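Local coordinates for uncharacterized protein Dfer_1899 (Dyadobacter fermentans, PDB 5HX0) that is of unknown function but, as a sialidase-domain protein with a six-bladed beta-propeller fold, may act on or bind carbohydrates, at residues A[165-169]-A[197-201]; A[360-366]-A[384-388]. The contacts are given in a common frame with arbitrary orientation. Residue numbers count along the deposited sequence, not the author numbering.

Interaction 1. Residues A[165-169]-A[197-201]; sequences AVFLG and YTAMG
A199 supplies the apolar centre: its CB points at the strand and sits 3.5 Å from V166 CG1 and 3.7 Å from L168 CD2. V166 (chi1 t) faces the loop, whereas L168 starts sideways and its m,t rotamer brings CD2 nearer, to 3.7 Å from CE of selenomethionine M200, on which F84 of the second subunit packs. The closest CA pairs, V166-A199 at 5.5 Å and L168-T198 at 4.6 Å, bracket F167. Segment 165-169 is extended through F167, then bends at L168 (psi -12°). T198 to G201 form a type I beta turn, with G201 N 3.0 Å from T198 O, and an ST turn, in which T198 OG1 (chi1 p) accepts from M200 N at 3.0 Å. Outward, F167 O receives a weak hydrogen bond from A199 N (3.3 Å, 129°), and a water donates to F167 O (2.9 Å) and Y197 O (2.7 Å). The loop thus folds back onto its own propeller blade: strand 165-175 pairs antiparallel with 137-145, whose A145 also touches A199.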
loop_
_atom_site.group_PDB
_atom_site.type_symbol
_atom_site.label_atom_id
_atom_site.label_comp_id
_atom_site.label_asym_id
_atom_site.label_seq_id
_atom_site.Cartn_x
_atom_site.Cartn_y
_atom_site.Cartn_z
ATOM N N ALA A 165 1.227 17.984 3.543
ATOM C CA ALA A 165 2.131 16.961 3.042
ATOM C C ALA A 165 3.327 17.605 2.343
ATOM O O ALA A 165 3.235 18.720 1.826
ATOM C CB ALA A 165 1.399 16.027 2.069
ATOM N N VAL A 166 4.453 16.894 2.334
ATOM C CA VAL A 166 5.693 17.380 1.735
ATOM C C VAL A 166 5.971 16.575 0.473
ATOM O O VAL A 166 6.008 15.339 0.506
ATOM C CB VAL A 166 6.870 17.299 2.720
ATOM C CG1 VAL A 166 8.150 17.837 2.074
ATOM C CG2 VAL A 166 6.534 18.071 3.991
ATOM N N PHE A 167 6.193 17.284 -0.625
ATOM C CA PHE A 167 6.284 16.677 -1.948
ATOM C C PHE A 167 7.488 15.738 -2.056
ATOM O O PHE A 167 8.583 16.043 -1.568
ATOM C CB PHE A 167 6.375 17.803 -2.985
ATOM C CG PHE A 167 6.125 17.367 -4.405
ATOM C CD1 PHE A 167 5.184 16.412 -4.689
ATOM C CD2 PHE A 167 6.806 17.971 -5.455
ATOM C CE1 PHE A 167 4.948 16.019 -6.015
ATOM C CE2 PHE A 167 6.585 17.592 -6.767
ATOM C CZ PHE A 167 5.654 16.612 -7.044
ATOM N N LEU A 168 7.294 14.581 -2.698
ATOM C CA LEU A 168 8.419 13.670 -2.940
ATOM C C LEU A 168 8.904 13.661 -4.382
ATOM O O LEU A 168 9.958 13.063 -4.657
ATOM C CB LEU A 168 8.058 12.229 -2.557
ATOM C CG LEU A 168 7.763 11.933 -1.090
ATOM C CD1 LEU A 168 7.131 10.530 -0.964
ATOM C CD2 LEU A 168 9.062 12.038 -0.282
ATOM N N GLY A 169 8.161 14.254 -5.304
ATOM C CA GLY A 169 8.569 14.158 -6.690
ATOM C C GLY A 169 8.346 12.763 -7.257
ATOM O O GLY A 169 7.639 11.928 -6.686
ATOM N N TYR A 197 13.807 20.205 -2.730
ATOM C CA TYR A 197 14.245 18.929 -2.181
ATOM C C TYR A 197 13.026 18.109 -1.773
ATOM O O TYR A 197 11.987 18.663 -1.406
ATOM C CB TYR A 197 15.159 19.137 -0.960
ATOM C CG TYR A 197 16.471 19.799 -1.331
ATOM C CD1 TYR A 197 17.551 19.036 -1.762
ATOM C CD2 TYR A 197 16.615 21.176 -1.283
ATOM C CE1 TYR A 197 18.751 19.622 -2.135
ATOM C CE2 TYR A 197 17.821 21.782 -1.653
ATOM C CZ TYR A 197 18.882 20.993 -2.075
ATOM O OH TYR A 197 20.083 21.562 -2.442
ATOM N N THR A 198 13.163 16.779 -1.828
ATOM C CA THR A 198 12.096 15.897 -1.361
ATOM C C THR A 198 11.969 15.942 0.163
ATOM O O THR A 198 12.827 16.460 0.872
ATOM C CB THR A 198 12.351 14.442 -1.752
ATOM O OG1 THR A 198 13.389 13.902 -0.918
ATOM C CG2 THR A 198 12.746 14.307 -3.223
ATOM N N ALA A 199 10.907 15.306 0.672
ATOM C CA ALA A 199 10.745 15.210 2.118
ATOM C C ALA A 199 11.864 14.422 2.790
ATOM O O ALA A 199 11.948 14.415 4.025
ATOM C CB ALA A 199 9.407 14.568 2.453
HETATM N N MSE A 200 12.724 13.763 2.027
HETATM C CA MSE A 200 13.771 12.973 2.646
HETATM C C MSE A 200 15.121 13.566 2.334
HETATM O O MSE A 200 16.146 12.915 2.512
HETATM C CB MSE A 200 13.659 11.518 2.180
HETATM C CG MSE A 200 12.191 11.057 2.208
HETATM SE SE MSE A 200 11.950 9.107 2.060
HETATM C CE MSE A 200 11.354 9.118 0.212
ATOM N N GLY A 201 15.115 14.804 1.842
ATOM C CA GLY A 201 16.337 15.557 1.648
ATOM C C GLY A 201 17.060 15.343 0.338
ATOM O O GLY A 201 18.177 15.849 0.186
HETATM O O HOH W 1 9.313 18.841 -1.390
#

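Interaction 2. Residues A[360-366]-A[384-388]; sequences DGGTTDL and YFNVP
Hydrogen bonds from one asparagine side chain organise this contact between the loop entering the closing blade of the beta-propeller and, in that blade, the end of strand 378-385 and the residues that follow it. N386 (chi1 p, chi2 90°) accepts through OD1 from T363 N at 2.9 Å (157°) and donates through ND2 to T363 O at 3.2 Å (165°) and D365 O at 2.9 Å (134°). Its backbone O takes G362 N at 2.9 Å (157°), so segment 360-366 arches round the amide. At the other end, Y384 OH donates to D365 OD1 at 2.7 Å; H91 and H57 bind the same carboxylate, through OD1 and OD2 respectively. The arch is shaped by an ST turn, D365 N to T363 OG1 at 3.3 Å, and an inverse gamma turn centred on D365 (phi/psi -83/77°).

G362 and P388 approach to 4.3 Å between CA atoms, L366 and F385 to 4.4 Å. Glycine suits position 362, where a CB would lie 2.4 Å from N386 OD1; at G361 a CB would strike L366 CD2, and G361 CA makes a CA-H...O contact with N386 O at 3.3 Å.

Packing centres on L366 (p,p). L366 CD2 lies over one face of the F385 ring, 4.0 Å from F385 CE1. D360, salt-bridged to R358, brings OD1 within 3.4 Å of F385 CZ. Y384 (chi1 p) presents one ring face to the backbone of L366, giving a CH-pi contact: L366 CA stands 3.6 Å from the ring centroid, 18° off the normal.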
loop_
_atom_site.group_PDB
_atom_site.type_symbol
_atom_site.label_atom_id
_atom_site.label_comp_id
_atom_site.label_asym_id
_atom_site.label_seq_id
_atom_site.Cartn_x
_atom_site.Cartn_y
_atom_site.Cartn_z
ATOM N N ASP A 360 -22.462 17.235 -17.221
ATOM C CA ASP A 360 -23.241 16.965 -16.016
ATOM C C ASP A 360 -22.393 16.877 -14.749
ATOM O O ASP A 360 -22.833 16.278 -13.756
ATOM C CB ASP A 360 -24.042 15.668 -16.194
ATOM C CG ASP A 360 -23.160 14.459 -16.554
ATOM O OD1 ASP A 360 -22.177 14.619 -17.314
ATOM O OD2 ASP A 360 -23.461 13.339 -16.080
ATOM N N GLY A 361 -21.190 17.447 -14.749
ATOM C CA GLY A 361 -20.336 17.329 -13.572
ATOM C C GLY A 361 -20.885 18.109 -12.389
ATOM O O GLY A 361 -21.511 19.161 -12.543
ATOM N N GLY A 362 -20.618 17.595 -11.182
ATOM C CA GLY A 362 -21.034 18.230 -9.942
ATOM C C GLY A 362 -20.100 19.336 -9.482
ATOM O O GLY A 362 -20.469 20.510 -9.499
ATOM N N THR A 363 -18.882 18.975 -9.083
ATOM C CA THR A 363 -17.837 19.908 -8.680
ATOM C C THR A 363 -16.691 19.845 -9.681
ATOM O O THR A 363 -16.661 18.994 -10.568
ATOM C CB THR A 363 -17.303 19.580 -7.281
ATOM O OG1 THR A 363 -16.502 18.390 -7.358
ATOM C CG2 THR A 363 -18.439 19.337 -6.305
ATOM N N THR A 364 -15.739 20.769 -9.528
ATOM C CA THR A 364 -14.581 20.822 -10.413
ATOM C C THR A 364 -13.614 19.652 -10.211
ATOM O O THR A 364 -12.651 19.525 -10.979
ATOM C CB THR A 364 -13.845 22.146 -10.199
ATOM O OG1 THR A 364 -13.524 22.267 -8.811
ATOM C CG2 THR A 364 -14.732 23.337 -10.620
ATOM N N ASP A 365 -13.843 18.791 -9.214
ATOM C CA ASP A 365 -12.952 17.656 -8.949
ATOM C C ASP A 365 -13.346 16.507 -9.884
ATOM O O ASP A 365 -13.988 15.525 -9.504
ATOM C CB ASP A 365 -13.022 17.283 -7.471
ATOM C CG ASP A 365 -11.955 16.284 -7.043
ATOM O OD1 ASP A 365 -10.989 16.044 -7.792
ATOM O OD2 ASP A 365 -12.081 15.754 -5.910
ATOM N N LEU A 366 -12.929 16.641 -11.140
ATOM C CA LEU A 366 -13.209 15.688 -12.213
ATOM C C LEU A 366 -12.219 15.980 -13.332
ATOM O O LEU A 366 -11.440 16.931 -13.246
ATOM C CB LEU A 366 -14.667 15.792 -12.709
ATOM C CG LEU A 366 -15.225 17.191 -13.025
ATOM C CD1 LEU A 366 -14.645 17.794 -14.321
ATOM C CD2 LEU A 366 -16.776 17.186 -13.124
ATOM N N TYR A 384 -11.912 10.829 -14.825
ATOM C CA TYR A 384 -12.622 10.674 -13.567
ATOM C C TYR A 384 -13.679 11.762 -13.476
ATOM O O TYR A 384 -13.662 12.755 -14.223
ATOM C CB TYR A 384 -11.685 10.650 -12.333
ATOM C CG TYR A 384 -11.242 11.995 -11.770
ATOM C CD1 TYR A 384 -10.289 12.763 -12.430
ATOM C CD2 TYR A 384 -11.741 12.469 -10.541
ATOM C CE1 TYR A 384 -9.850 14.000 -11.906
ATOM C CE2 TYR A 384 -11.312 13.715 -10.010
ATOM C CZ TYR A 384 -10.357 14.467 -10.707
ATOM O OH TYR A 384 -9.915 15.695 -10.212
ATOM N N PHE A 385 -14.667 11.516 -12.620
ATOM C CA PHE A 385 -15.902 12.276 -12.736
ATOM C C PHE A 385 -16.624 12.290 -11.400
ATOM O O PHE A 385 -16.332 11.498 -10.500
ATOM C CB PHE A 385 -16.821 11.694 -13.824
ATOM C CG PHE A 385 -17.649 12.737 -14.515
ATOM C CD1 PHE A 385 -17.048 13.629 -15.388
ATOM C CD2 PHE A 385 -19.023 12.829 -14.285
ATOM C CE1 PHE A 385 -17.795 14.610 -16.041
ATOM C CE2 PHE A 385 -19.782 13.797 -14.909
ATOM C CZ PHE A 385 -19.175 14.701 -15.790
ATOM N N ASN A 386 -17.564 13.223 -11.280
ATOM C CA ASN A 386 -18.528 13.225 -10.191
ATOM C C ASN A 386 -19.779 13.920 -10.706
ATOM O O ASN A 386 -19.692 14.870 -11.494
ATOM C CB ASN A 386 -18.043 13.936 -8.918
ATOM C CG ASN A 386 -18.016 15.448 -9.069
ATOM O OD1 ASN A 386 -19.001 16.130 -8.772
ATOM N ND2 ASN A 386 -16.889 15.984 -9.570
ATOM N N VAL A 387 -20.928 13.414 -10.275
ATOM C CA VAL A 387 -22.224 14.066 -10.464
ATOM C C VAL A 387 -22.655 14.635 -9.111
ATOM O O VAL A 387 -22.058 14.280 -8.082
ATOM C CB VAL A 387 -23.260 13.079 -11.034
ATOM C CG1 VAL A 387 -22.852 12.599 -12.404
ATOM C CG2 VAL A 387 -23.465 11.897 -10.096
ATOM N N PRO A 388 -23.653 15.525 -9.047
ATOM C CA PRO A 388 -24.035 16.111 -7.749
ATOM C C PRO A 388 -24.359 15.052 -6.707
ATOM O O PRO A 388 -25.079 14.084 -6.973
ATOM C CB PRO A 388 -25.263 16.965 -8.092
ATOM C CG PRO A 388 -25.038 17.369 -9.514
ATOM C CD PRO A 388 -24.328 16.189 -10.174
#

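Both contacts involve connections between successive propeller blades. In interaction 1 the connection folds back on the blade it leaves; in interaction 2 it packs against the blade it enters, whose sheet is completed by N-terminal strand 42-51. They follow in series along the chain, do not touch, and lie 30 Å apart between centres and about 15 Å between nearest atoms. The bonding differs: one weak direct bond and a water bridge in 165-169/197-201, five direct bonds in 360-366/384-388. No active site is established. The F167 side chain lies about 4 Å from a bound tetraethylene glycol, probably from crystallisation, whereas D365 meets H57 and H91 in a polar cluster of unassigned role.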